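Local coordinates for extracellular solute-binding protein, family 1 (Trichodesmium erythraeum IMS101, PDB 6G7N) that binds ferric iron as an extracellular solute-binding protein and probably delivers it to an ABC transporter for uptake, at residues A86-P91 and V231-G236; Y198-K203 and G267-P272; L252-L255 and E259-K262. One frame throughout, in Å; residues are numbered along the deposited sequence. Where two conformers were deposited one is given.

Contact 1: A86-P91 and V231-G236; sequences ANLRSP and VNISGG
The loop 86-91 meets strand 231-236 where Leu-88 and Ile-233 stand with their CA atoms 7.0 Å apart, and no hydrogen bond joins the two backbones. The loop starts with the short 3-10 turn at Ala-86 and Asn-87, closed by a weak hydrogen bond from Arg-89 N to Ala-86 O at 3.4 Å. The strand is extended, and its alternation turns the CB atoms of Val-231 and Ile-233 toward the loop while Asn-232 points away from it. The contact is carried by apolar side chains and rests on one leucine. Leu-88 CD2 lies 3.9 Å from Ile-233 CG2 and 4.2 Å from Val-231 CG2, so a single methyl touches both strand residues. Strand 231-239 belongs to the mixed sheet of this periplasmic-binding-protein fold, pairing antiparallel with strands 54-58 and 96-108; Leu-88 also has a backbone bond to Gly-97, which ties the loop to the same sheet. Leu-88 and Ile-233 lie alongside one another pointing opposite ways, and Val-231 is set roughly perpendicular to the leucine. Ile-233 holds CG1 between its backbone N and carbonyl carbon (chi1 54°), which sets CG2 against the leucine and brings CD1 to 3.9 Å from Leu-88 O. On the strand's other side Asn-232 OD1 accepts Ile-233 N at 2.8 Å and also Ala-60 N.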
loop_
_atom_site.group_PDB
_atom_site.type_symbol
_atom_site.label_atom_id
_atom_site.label_comp_id
_atom_site.label_asym_id
_atom_site.label_seq_id
_atom_site.Cartn_x
_atom_site.Cartn_y
_atom_site.Cartn_z
ATOM N N ALA A 86 -2.316 15.531 3.444
ATOM C CA ALA A 86 -3.761 15.368 3.532
ATOM C C ALA A 86 -4.291 14.192 2.730
ATOM O O ALA A 86 -5.241 13.535 3.144
ATOM C CB ALA A 86 -4.457 16.643 3.093
ATOM N N ASN A 87 -3.685 13.926 1.576
ATOM C CA ASN A 87 -4.131 12.827 0.721
ATOM C C ASN A 87 -3.886 11.452 1.317
ATOM O O ASN A 87 -4.451 10.475 0.826
ATOM C CB ASN A 87 -3.518 12.936 -0.680
ATOM C CG ASN A 87 -2.006 12.918 -0.672
ATOM O OD1 ASN A 87 -1.386 13.824 -0.087
ATOM N ND2 ASN A 87 -1.393 11.900 -1.279
ATOM N N LEU A 88 -3.012 11.353 2.328
ATOM C CA LEU A 88 -2.617 10.105 2.933
ATOM C C LEU A 88 -3.255 9.887 4.309
ATOM O O LEU A 88 -2.814 9.002 5.053
ATOM C CB LEU A 88 -1.090 10.006 3.024
ATOM C CG LEU A 88 -0.342 10.171 1.697
ATOM C CD1 LEU A 88 1.156 10.023 1.913
ATOM C CD2 LEU A 88 -0.816 9.184 0.637
ATOM N N ARG A 89 -4.295 10.656 4.640
ATOM C CA ARG A 89 -5.022 10.441 5.897
ATOM C C ARG A 89 -6.522 10.559 5.638
ATOM O O ARG A 89 -6.997 11.218 4.709
ATOM C CB ARG A 89 -4.545 11.403 7.003
ATOM C CG ARG A 89 -4.360 12.851 6.585
ATOM C CD ARG A 89 -3.942 13.748 7.768
ATOM N NE ARG A 89 -3.407 15.050 7.349
ATOM C CZ ARG A 89 -4.145 16.110 7.025
ATOM N NH1 ARG A 89 -3.514 17.247 6.694
ATOM N NH2 ARG A 89 -5.474 16.060 7.005
ATOM N N SER A 90 -7.292 9.883 6.500
ATOM C CA SER A 90 -8.749 9.893 6.389
ATOM C C SER A 90 -9.276 11.325 6.480
ATOM O O SER A 90 -8.969 12.009 7.469
ATOM C CB SER A 90 -9.315 9.163 7.600
ATOM O OG SER A 90 -10.716 9.302 7.720
ATOM N N PRO A 91 -10.183 11.739 5.591
ATOM C CA PRO A 91 -10.838 13.047 5.760
ATOM C C PRO A 91 -11.575 13.200 7.084
ATOM O O PRO A 91 -11.734 14.329 7.562
ATOM C CB PRO A 91 -11.802 13.114 4.568
ATOM C CG PRO A 91 -11.096 12.296 3.528
ATOM C CD PRO A 91 -10.532 11.134 4.289
ATOM N N VAL A 231 -0.458 6.021 -5.347
ATOM C CA VAL A 231 0.199 5.707 -4.101
ATOM C C VAL A 231 -0.810 5.211 -3.092
ATOM O O VAL A 231 -1.995 5.560 -3.104
ATOM C CB VAL A 231 1.054 6.880 -3.570
ATOM C CG1 VAL A 231 2.186 7.170 -4.552
ATOM C CG2 VAL A 231 0.248 8.127 -3.281
ATOM N N ASN A 232 -0.313 4.418 -2.165
ATOM C CA ASN A 232 -1.164 3.860 -1.104
ATOM C C ASN A 232 -0.326 3.792 0.161
ATOM O O ASN A 232 0.853 4.188 0.140
ATOM C CB ASN A 232 -1.745 2.517 -1.587
ATOM C CG ASN A 232 -3.068 2.113 -0.943
ATOM O OD1 ASN A 232 -3.386 2.509 0.193
ATOM N ND2 ASN A 232 -3.848 1.281 -1.653
ATOM N N ILE A 233 -0.928 3.338 1.271
ATOM C CA ILE A 233 -0.305 3.520 2.581
ATOM C C ILE A 233 -0.269 2.247 3.403
ATOM O O ILE A 233 -1.125 1.359 3.289
ATOM C CB ILE A 233 -1.043 4.618 3.390
ATOM C CG1 ILE A 233 -2.550 4.351 3.504
ATOM C CG2 ILE A 233 -0.771 5.977 2.783
ATOM C CD1 ILE A 233 -3.240 5.185 4.571
ATOM N N SER A 234 0.731 2.220 4.301
ATOM C CA SER A 234 0.689 1.475 5.549
ATOM C C SER A 234 0.215 2.462 6.606
ATOM O O SER A 234 0.731 3.573 6.659
ATOM C CB SER A 234 2.092 0.977 5.947
ATOM O OG SER A 234 2.638 0.064 5.030
ATOM N N GLY A 235 -0.764 2.103 7.422
ATOM C CA GLY A 235 -1.303 3.107 8.328
ATOM C C GLY A 235 -2.062 2.539 9.483
ATOM O O GLY A 235 -2.067 1.348 9.735
ATOM N N GLY A 236 -2.674 3.443 10.231
ATOM C CA GLY A 236 -3.398 3.021 11.427
ATOM C C GLY A 236 -4.194 4.107 12.065
ATOM O O GLY A 236 -4.214 5.256 11.623
#

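Contact 2: Y198-K203 and G267-P272; sequences YLARLK and GNNEYP. With FE (Fe (III) ion), chain E; DAL (D-alanine), chain C.
Beside the iron site and its amino-acid pocket, Arg-201 of helix segment 198-203 meets Asn-268 of the turn 267-272. Their polar link is direct: Arg-201 NH2 donates to Asn-268 OD1 at 2.9 Å, with an N-H...O angle of 155°. The oxygen offers a lone pair in its carbonyl plane and lies near the guanidinium plane, although guanidinium and amide are turned 47° apart. Arg-201 reaches it by bending at chi3 (-65°), which also lays one guanidinium face over Tyr-198 CD1. A water accepts from Arg-201 NE and from Asn-269 ND2, bridging the helix to the turn a second time. Beside it, Ala-200 CB packs on Asn-269 CB at 3.7 Å, while Asn-269 OD1 is bound by Arg-204. Asn-268 ND2 donates to the anti lone pair of Glu-270 OE2 at 2.8 Å, and that carboxylate forms a salt bridge with Arg-101. With both ends of its amide held, Asn-268 brings ND2 to 3.3 Å from D-alanine OXT. Replacing Asn-268 by alanine would probably leave Arg-201 NH2 and Glu-270 OE2 each short of a partner and open a gap beside the ligand carboxylate. Tyr-198 OH binds the iron at 2.0 Å, together with Tyr-141, Tyr-197 and the D-alanine N and O. Asn-269, at positive phi, is the C-prime residue of the Schellman motif that ends helix 258-266, and the tyrosine cluster is that of a ferric-binding protein of the periplasmic-binding-protein superfamily.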
loop_
_atom_site.group_PDB
_atom_site.type_symbol
_atom_site.label_atom_id
_atom_site.label_comp_id
_atom_site.label_asym_id
_atom_site.label_seq_id
_atom_site.Cartn_x
_atom_site.Cartn_y
_atom_site.Cartn_z
ATOM N N TYR A 198 8.354 -4.343 -3.430
ATOM C CA TYR A 198 8.698 -5.731 -3.746
ATOM C C TYR A 198 9.939 -5.806 -4.637
ATOM O O TYR A 198 10.713 -6.766 -4.537
ATOM C CB TYR A 198 7.520 -6.494 -4.373
ATOM C CG TYR A 198 6.386 -6.745 -3.420
ATOM C CD1 TYR A 198 6.538 -7.561 -2.309
ATOM C CD2 TYR A 198 5.153 -6.132 -3.606
ATOM C CE1 TYR A 198 5.496 -7.776 -1.440
ATOM C CE2 TYR A 198 4.109 -6.339 -2.724
ATOM C CZ TYR A 198 4.285 -7.149 -1.633
ATOM O OH TYR A 198 3.257 -7.336 -0.738
ATOM N N LEU A 199 10.132 -4.834 -5.529
ATOM C CA LEU A 199 11.358 -4.821 -6.309
ATOM C C LEU A 199 12.546 -4.447 -5.422
ATOM O O LEU A 199 13.616 -5.075 -5.503
ATOM C CB LEU A 199 11.247 -3.889 -7.512
ATOM C CG LEU A 199 12.448 -3.878 -8.434
ATOM C CD1 LEU A 199 12.753 -5.253 -9.049
ATOM C CD2 LEU A 199 12.253 -2.856 -9.542
ATOM N N ALA A 200 12.353 -3.435 -4.573
ATOM C CA ALA A 200 13.378 -3.076 -3.600
ATOM C C ALA A 200 13.807 -4.238 -2.712
ATOM O O ALA A 200 14.990 -4.409 -2.392
ATOM C CB ALA A 200 12.918 -1.894 -2.795
ATOM N N ARG A 201 12.827 -5.036 -2.290
ATOM C CA ARG A 201 13.101 -6.189 -1.446
ATOM C C ARG A 201 14.059 -7.172 -2.146
ATOM O O ARG A 201 15.008 -7.671 -1.520
ATOM C CB ARG A 201 11.805 -6.876 -1.089
ATOM C CG ARG A 201 11.953 -7.969 -0.083
ATOM C CD ARG A 201 10.616 -8.633 0.201
ATOM N NE ARG A 201 9.626 -7.744 0.830
ATOM C CZ ARG A 201 8.405 -8.144 1.157
ATOM N NH1 ARG A 201 8.006 -9.378 0.849
ATOM N NH2 ARG A 201 7.560 -7.330 1.770
ATOM N N LEU A 202 13.822 -7.421 -3.446
ATOM C CA LEU A 202 14.709 -8.283 -4.214
ATOM C C LEU A 202 16.090 -7.705 -4.353
ATOM O O LEU A 202 17.094 -8.440 -4.270
ATOM C CB LEU A 202 14.097 -8.597 -5.583
ATOM C CG LEU A 202 12.849 -9.452 -5.557
ATOM C CD1 LEU A 202 12.121 -9.327 -6.889
ATOM C CD2 LEU A 202 13.156 -10.912 -5.271
ATOM N N LYS A 203 16.165 -6.395 -4.617
ATOM C CA LYS A 203 17.441 -5.674 -4.817
ATOM C C LYS A 203 18.336 -5.724 -3.579
ATOM O O LYS A 203 19.549 -5.551 -3.696
ATOM C CB LYS A 203 17.220 -4.192 -5.152
ATOM C CG LYS A 203 16.609 -3.863 -6.506
ATOM C CD LYS A 203 17.667 -3.637 -7.581
ATOM C CE LYS A 203 17.039 -3.235 -8.906
ATOM N NZ LYS A 203 18.056 -2.752 -9.881
ATOM N N GLY A 267 11.857 -0.484 7.122
ATOM C CA GLY A 267 11.600 -1.856 7.522
ATOM C C GLY A 267 10.909 -2.672 6.426
ATOM O O GLY A 267 11.019 -3.898 6.413
ATOM N N ASN A 268 10.148 -2.019 5.556
ATOM C CA ASN A 268 9.572 -2.680 4.403
ATOM C C ASN A 268 9.908 -2.014 3.083
ATOM O O ASN A 268 9.153 -2.170 2.117
ATOM C CB ASN A 268 8.050 -2.841 4.550
ATOM C CG ASN A 268 7.457 -3.789 3.520
ATOM O OD1 ASN A 268 8.078 -4.823 3.179
ATOM N ND2 ASN A 268 6.240 -3.489 3.052
ATOM N N ASN A 269 11.013 -1.286 3.021
ATOM C CA ASN A 269 11.415 -0.631 1.783
ATOM C C ASN A 269 10.338 0.253 1.175
ATOM O O ASN A 269 10.233 0.358 -0.041
ATOM C CB ASN A 269 11.922 -1.650 0.755
ATOM C CG ASN A 269 13.044 -2.482 1.298
ATOM O OD1 ASN A 269 14.077 -1.961 1.682
ATOM N ND2 ASN A 269 12.832 -3.792 1.361
ATOM N N GLU A 270 9.581 0.925 2.048
ATOM C CA GLU A 270 8.561 1.902 1.684
ATOM C C GLU A 270 9.139 3.322 1.779
ATOM O O GLU A 270 10.243 3.531 2.312
ATOM C CB GLU A 270 7.296 1.711 2.541
ATOM C CG GLU A 270 6.593 0.424 2.194
ATOM C CD GLU A 270 5.305 0.185 2.964
ATOM O OE1 GLU A 270 4.441 1.113 3.036
ATOM O OE2 GLU A 270 5.109 -0.947 3.474
ATOM N N TYR A 271 8.382 4.275 1.245
ATOM C CA TYR A 271 8.738 5.684 1.350
ATOM C C TYR A 271 8.163 6.255 2.635
ATOM O O TYR A 271 7.073 5.883 3.058
ATOM C CB TYR A 271 8.155 6.458 0.161
ATOM C CG TYR A 271 8.661 6.026 -1.199
ATOM C CD1 TYR A 271 9.816 6.590 -1.731
ATOM C CD2 TYR A 271 8.023 5.053 -1.951
ATOM C CE1 TYR A 271 10.320 6.181 -2.964
ATOM C CE2 TYR A 271 8.529 4.634 -3.197
ATOM C CZ TYR A 271 9.674 5.202 -3.687
ATOM O OH TYR A 271 10.155 4.756 -4.921
ATOM N N PRO A 272 8.834 7.246 3.234
ATOM C CA PRO A 272 8.214 8.007 4.317
ATOM C C PRO A 272 7.028 8.777 3.820
ATOM O O PRO A 272 6.931 9.097 2.633
ATOM C CB PRO A 272 9.313 9.003 4.757
ATOM C CG PRO A 272 10.559 8.460 4.159
ATOM C CD PRO A 272 10.160 7.796 2.895
HETATM FE FE FE E . 2.510 -6.024 0.560
HETATM N N DAL C . 2.197 -7.569 2.128
HETATM C CA DAL C . 2.970 -7.148 3.344
HETATM C CB DAL C . 2.262 -7.606 4.609
HETATM C C DAL C . 3.263 -5.684 3.378
HETATM O O DAL C . 2.968 -5.040 2.351
HETATM O OXT DAL C . 3.782 -5.206 4.423
HETATM O O HOH W 1 10.057 -4.787 0.920
#

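Contact 3: L252-L255 and E259-K262; sequences LEYL and EAQK
Ala-260 sets its CB over one face of the Tyr-254 ring, a CH-pi contact 4.0 Å from the ring centroid and 24° off the normal. The methyl sits toward the rim, with Tyr-254 CE2 and CZ each 3.7 Å from Ala-260 CB. With CG opposite the backbone N (chi1 166°), the Tyr-254 ring is carried toward segment 259-262, one face against the Ala-260 methyl. The same methyl also meets the backbone, with Ala-260 CB 3.2 Å from Tyr-254 O, a close approach that fits the 5.1 Å between Leu-255 CA and Ala-260 CA. Gln-261 approaches differently: its chain folds at chi2 and brings the amide to the carbonyl of Leu-255. Gln-261 NE2 donates to Leu-255 O at 2.9 Å, nearly straight at 171°, with the oxygen in the amide plane and the donor tilted from the carbonyl plane. The other donor bond of NE2 goes to Phe-98 O, and OE1 accepts from Val-273 N and Val-274 N. The contact closes the bend between helices 245-255 and 258-266, with Tyr-254 and Leu-255 leaning on Leu-17 of helix 15-25 and Leu-255 reaching Phe-98 of strand 96-108 and Met-56 of strand 54-58.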
loop_
_atom_site.group_PDB
_atom_site.type_symbol
_atom_site.label_atom_id
_atom_site.label_comp_id
_atom_site.label_asym_id
_atom_site.label_seq_id
_atom_site.Cartn_x
_atom_site.Cartn_y
_atom_site.Cartn_z
ATOM N N LEU A 252 0.907 7.349 17.762
ATOM C CA LEU A 252 0.760 7.842 16.388
ATOM C C LEU A 252 1.625 9.064 16.129
ATOM O O LEU A 252 2.263 9.187 15.071
ATOM C CB LEU A 252 -0.700 8.145 16.063
ATOM C CG LEU A 252 -1.696 6.982 16.169
ATOM C CD1 LEU A 252 -3.006 7.422 15.568
ATOM C CD2 LEU A 252 -1.163 5.699 15.495
ATOM N N GLU A 253 1.660 9.984 17.088
ATOM C CA GLU A 253 2.486 11.182 16.914
ATOM C C GLU A 253 3.965 10.815 16.839
ATOM O O GLU A 253 4.712 11.388 16.042
ATOM C CB GLU A 253 2.211 12.181 18.010
ATOM C CG GLU A 253 0.839 12.806 17.881
ATOM C CD GLU A 253 0.473 13.812 18.964
ATOM O OE1 GLU A 253 1.050 13.770 20.067
ATOM O OE2 GLU A 253 -0.468 14.611 18.728
ATOM N N TYR A 254 4.414 9.871 17.667
ATOM C CA TYR A 254 5.794 9.421 17.593
ATOM C C TYR A 254 6.141 8.877 16.207
ATOM O O TYR A 254 7.240 9.116 15.693
ATOM C CB TYR A 254 6.040 8.380 18.696
ATOM C CG TYR A 254 7.323 7.637 18.479
ATOM C CD1 TYR A 254 8.562 8.229 18.686
ATOM C CD2 TYR A 254 7.304 6.340 17.947
ATOM C CE1 TYR A 254 9.737 7.530 18.397
ATOM C CE2 TYR A 254 8.449 5.667 17.655
ATOM C CZ TYR A 254 9.658 6.254 17.865
ATOM O OH TYR A 254 10.806 5.576 17.495
ATOM N N LEU A 255 5.197 8.174 15.574
ATOM C CA LEU A 255 5.459 7.583 14.266
ATOM C C LEU A 255 5.771 8.580 13.165
ATOM O O LEU A 255 6.370 8.178 12.155
ATOM C CB LEU A 255 4.314 6.678 13.828
ATOM C CG LEU A 255 4.140 5.371 14.613
ATOM C CD1 LEU A 255 2.905 4.657 14.082
ATOM C CD2 LEU A 255 5.348 4.482 14.506
ATOM N N GLU A 259 13.001 10.137 13.072
ATOM C CA GLU A 259 13.647 8.845 13.378
ATOM C C GLU A 259 12.701 7.618 13.178
ATOM O O GLU A 259 13.080 6.579 12.621
ATOM C CB GLU A 259 14.217 8.919 14.800
ATOM N N ALA A 260 11.451 7.782 13.624
ATOM C CA ALA A 260 10.467 6.719 13.468
ATOM C C ALA A 260 10.106 6.541 12.000
ATOM O O ALA A 260 9.940 5.405 11.528
ATOM C CB ALA A 260 9.224 7.003 14.274
ATOM N N GLN A 261 9.995 7.643 11.264
ATOM C CA GLN A 261 9.700 7.553 9.848
ATOM C C GLN A 261 10.740 6.734 9.103
ATOM O O GLN A 261 10.404 5.899 8.253
ATOM C CB GLN A 261 9.570 8.959 9.225
ATOM C CG GLN A 261 8.226 9.616 9.514
ATOM C CD GLN A 261 7.171 9.004 8.630
ATOM O OE1 GLN A 261 7.172 9.197 7.402
ATOM N NE2 GLN A 261 6.280 8.229 9.239
ATOM N N LYS A 262 12.006 6.967 9.429
ATOM C CA LYS A 262 13.081 6.183 8.808
ATOM C C LYS A 262 12.936 4.698 9.147
ATOM O O LYS A 262 12.961 3.836 8.253
ATOM C CB LYS A 262 14.431 6.698 9.260
ATOM C CG LYS A 262 15.605 5.878 8.757
ATOM C CD LYS A 262 16.947 6.403 9.258
ATOM C CE LYS A 262 18.119 5.516 8.861
ATOM N NZ LYS A 262 18.269 5.423 7.395
#

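Overall arrangement
The three contacts lie 15 to 18 Å apart, centre to centre; contacts 1 and 2 share the mixed sheet, while the helices of contact 3 pack against it. Along the chain, contacts 1 and 2 alternate their segments, whereas contact 3 is nested inside the loop closed by contact 2 and follows contact 1. Two direct touches connect them: Ser-234 OG lies 2.9 Å from Glu-270 OE1, a probable hydrogen bond between contacts 1 and 2, and Pro-272 CB packs 3.4 Å from Gln-261 OE1 between contacts 2 and 3. Strand 96-108 pairs with both 231-239 and 271-272, and helix 258-266 of contact 3 runs on into the turn 267-272, where Asn-268 faces the ligand.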